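Local coordinates for DNA-binding protein Sso10a-2 (Sulfolobus solfataricus, PDB 4HW0) that binds DNA, probably through its winged-helix domain, and probably helps to compact and organise the chromatin of this archaeon, at residues C25-V30 and V39-Y44. Sequence-based numbering, arbitrary orientation.
Sequences CGITRV and VVAQKY
Val-30, in the first turn of helix 27-34, and Ala-41, near the start of helix 38-50, bring the two backbones closest, with 7.0 Å between their CA atoms. Gly-26 is the N-cap of the first helix, and a hydrogen bond of 3.0 Å runs from Val-30 N to Gly-26 O. The methyl of Ala-41 is the meeting point of the side chains. CD1 of Ile-27 touches Ala-41 CB at 3.9 Å, and CG1 of Val-30 reaches the same CB at 4.0 Å. Ile-27 holds CG1 anti to its backbone N (chi1 -170°); this directs the CG1 branch, and CD1 at its end reaches the second helix. Gln-42 bends at chi2 (54°) and crosses Ile-27 at about a right angle. Its NE2 lies 4.0 Å from Ile-27 CD1. Leu-45 of helix 38-50 also touches Ile-27 and Val-30, and Ile-17 of helix 10-18 packs on Val-30. The disulfide from Cys-25 to Cys-21 ties the start of 25-30 to the chain just after helix 10-18. The two helices form the helix-turn-helix of the winged-helix domain. No hydrogen bond crosses between the segments, so they meet here through apolar methyl contacts, and the Gln-42 amide joins only by van der Waals contact.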
ATOM      1  N   CYS A  25      10.478  25.265  14.670  1.00 31.96           N
ATOM      2  CA  CYS A  25      10.727  25.628  13.262  1.00 32.89           C
ATOM      3  C   CYS A  25      10.025  26.953  13.013  1.00 31.40           C
ATOM      4  O   CYS A  25       8.866  27.164  13.416  1.00 32.78           O
ATOM      5  CB  CYS A  25      10.230  24.545  12.272  1.00 31.03           C
ATOM      6  SG  CYS A  25       8.480  24.139  12.521  0.88 34.84           S
ATOM      7  N   GLY A  26      10.694  27.839  12.323  1.00 31.63           N
ATOM      8  CA  GLY A  26      10.041  28.960  11.653  1.00 31.64           C
ATOM      9  C   GLY A  26       9.749  28.612  10.193  1.00 32.14           C
ATOM     10  O   GLY A  26       9.979  27.490   9.743  1.00 30.73           O
ATOM     11  N   ILE A  27       9.231  29.580   9.473  1.00 33.00           N
ATOM     12  CA  ILE A  27       8.751  29.341   8.124  1.00 34.21           C
ATOM     13  C   ILE A  27       9.880  29.007   7.157  1.00 34.21           C
ATOM     14  O   ILE A  27       9.686  28.226   6.241  1.00 32.65           O
ATOM     15  CB  ILE A  27       7.915  30.538   7.662  1.00 38.72           C
ATOM     16  CG1 ILE A  27       7.181  30.246   6.342  1.00 39.96           C
ATOM     17  CG2 ILE A  27       8.765  31.776   7.518  1.00 40.48           C
ATOM     18  CD1 ILE A  27       6.045  29.254   6.452  1.00 38.24           C
ATOM     19  N   THR A  28      11.058  29.589   7.358  1.00 35.48           N
ATOM     20  CA  THR A  28      12.202  29.281   6.548  1.00 38.49           C
ATOM     21  C   THR A  28      12.546  27.802   6.640  1.00 37.27           C
ATOM     22  O   THR A  28      12.719  27.103   5.634  1.00 36.18           O
ATOM     23  CB  THR A  28      13.442  30.133   6.935  1.00 41.69           C
ATOM     24  OG1 THR A  28      13.084  31.503   6.795  1.00 46.19           O
ATOM     25  CG2 THR A  28      14.668  29.797   6.038  1.00 44.88           C
ATOM     26  N   ARG A  29      12.609  27.314   7.859  1.00 34.79           N
ATOM     27  CA  ARG A  29      12.922  25.939   8.083  1.00 34.29           C
ATOM     28  C   ARG A  29      11.857  25.052   7.491  1.00 32.66           C
ATOM     29  O   ARG A  29      12.163  24.001   6.929  1.00 30.85           O
ATOM     30  CB  ARG A  29      12.989  25.743   9.577  1.00 37.10           C
ATOM     31  CG  ARG A  29      14.118  24.940  10.071  1.00 40.49           C
ATOM     32  CD  ARG A  29      14.437  25.139  11.515  1.00 42.52           C
ATOM     33  NE  ARG A  29      14.240  23.827  12.137  1.00 47.58           N
ATOM     34  CZ  ARG A  29      14.889  23.365  13.209  1.00 50.73           C
ATOM     35  NH1 ARG A  29      15.771  24.147  13.832  1.00 46.69           N
ATOM     36  NH2 ARG A  29      14.596  22.124  13.686  1.00 51.72           N
ATOM     37  N   VAL A  30      10.571  25.473   7.594  1.00 28.92           N
ATOM     38  CA  VAL A  30       9.517  24.705   7.016  1.00 27.65           C
ATOM     39  C   VAL A  30       9.551  24.704   5.488  1.00 27.40           C
ATOM     40  O   VAL A  30       9.475  23.655   4.887  1.00 28.95           O
ATOM     41  CB  VAL A  30       8.125  25.179   7.494  1.00 27.21           C
ATOM     42  CG1 VAL A  30       7.062  24.474   6.678  1.00 26.12           C
ATOM     43  CG2 VAL A  30       8.018  24.915   8.966  1.00 26.90           C
ATOM     44  N   VAL A  39       2.648  29.197   0.174  1.00 34.07           N
ATOM     45  CA  VAL A  39       1.207  28.968   0.123  1.00 34.09           C
ATOM     46  C   VAL A  39       0.878  27.588   0.644  1.00 32.39           C
ATOM     47  O   VAL A  39       0.014  27.432   1.547  1.00 31.80           O
ATOM     48  CB  VAL A  39       0.686  29.169  -1.327  1.00 36.91           C
ATOM     49  CG1 VAL A  39      -0.805  28.882  -1.415  1.00 38.61           C
ATOM     50  CG2 VAL A  39       0.983  30.589  -1.771  1.00 37.61           C
ATOM     51  N   VAL A  40       1.595  26.584   0.169  1.00 30.79           N
ATOM     52  CA  VAL A  40       1.423  25.207   0.690  1.00 30.83           C
ATOM     53  C   VAL A  40       1.786  25.143   2.155  1.00 29.61           C
ATOM     54  O   VAL A  40       1.106  24.534   2.934  1.00 30.00           O
ATOM     55  CB  VAL A  40       2.262  24.217  -0.137  1.00 31.56           C
ATOM     56  CG1 VAL A  40       2.187  22.819   0.425  1.00 30.81           C
ATOM     57  CG2 VAL A  40       1.838  24.227  -1.611  1.00 34.16           C
ATOM     58  N   ALA A  41       2.904  25.776   2.540  1.00 30.46           N
ATOM     59  CA  ALA A  41       3.344  25.725   3.925  1.00 28.48           C
ATOM     60  C   ALA A  41       2.275  26.307   4.838  1.00 28.32           C
ATOM     61  O   ALA A  41       1.932  25.721   5.864  1.00 26.34           O
ATOM     62  CB  ALA A  41       4.638  26.470   4.125  1.00 28.21           C
ATOM     63  N   GLN A  42       1.714  27.455   4.453  1.00 29.80           N
ATOM     64  CA  GLN A  42       0.689  28.114   5.287  1.00 32.32           C
ATOM     65  C   GLN A  42      -0.514  27.186   5.524  1.00 30.57           C
ATOM     66  O   GLN A  42      -1.047  27.039   6.676  1.00 27.23           O
ATOM     67  CB  GLN A  42       0.232  29.392   4.555  1.00 38.40           C
ATOM     68  CG  GLN A  42       0.014  30.528   5.431  1.00 47.61           C
ATOM     69  CD  GLN A  42       1.250  30.747   6.251  1.00 56.64           C
ATOM     70  OE1 GLN A  42       1.174  30.973   7.458  1.00 65.24           O
ATOM     71  NE2 GLN A  42       2.413  30.612   5.612  1.00 63.33           N
ATOM     72  N   LYS A  43      -0.963  26.549   4.445  1.00 29.98           N
ATOM     73  CA  LYS A  43      -2.105  25.634   4.591  1.00 32.44           C
ATOM     74  C   LYS A  43      -1.823  24.454   5.563  1.00 30.61           C
ATOM     75  O   LYS A  43      -2.623  24.111   6.469  1.00 27.98           O
ATOM     76  CB  LYS A  43      -2.444  25.090   3.227  1.00 35.97           C
ATOM     77  CG  LYS A  43      -3.581  24.100   3.306  1.00 39.27           C
ATOM     78  CD  LYS A  43      -3.767  23.274   2.065  1.00 46.45           C
ATOM     79  CE  LYS A  43      -5.033  22.426   2.163  1.00 52.29           C
ATOM     80  NZ  LYS A  43      -5.370  21.914   0.811  1.00 56.18           N
ATOM     81  N   TYR A  44      -0.721  23.753   5.317  1.00 28.97           N
ATOM     82  CA  TYR A  44      -0.366  22.615   6.164  1.00 29.99           C
ATOM     83  C   TYR A  44      -0.011  22.956   7.568  1.00 26.67           C
ATOM     84  O   TYR A  44      -0.388  22.219   8.486  1.00 26.44           O
ATOM     85  CB  TYR A  44       0.820  21.856   5.558  1.00 34.19           C
ATOM     86  CG  TYR A  44       0.360  21.004   4.426  1.00 41.37           C
ATOM     87  CD1 TYR A  44       0.163  21.521   3.152  1.00 44.49           C
ATOM     88  CD2 TYR A  44       0.145  19.671   4.632  1.00 52.20           C
ATOM     89  CE1 TYR A  44      -0.249  20.734   2.119  1.00 50.03           C
ATOM     90  CE2 TYR A  44      -0.247  18.858   3.603  1.00 55.37           C
ATOM     91  CZ  TYR A  44      -0.439  19.390   2.348  1.00 56.27           C
ATOM     92  OH  TYR A  44      -0.874  18.552   1.362  1.00 67.25           O
TER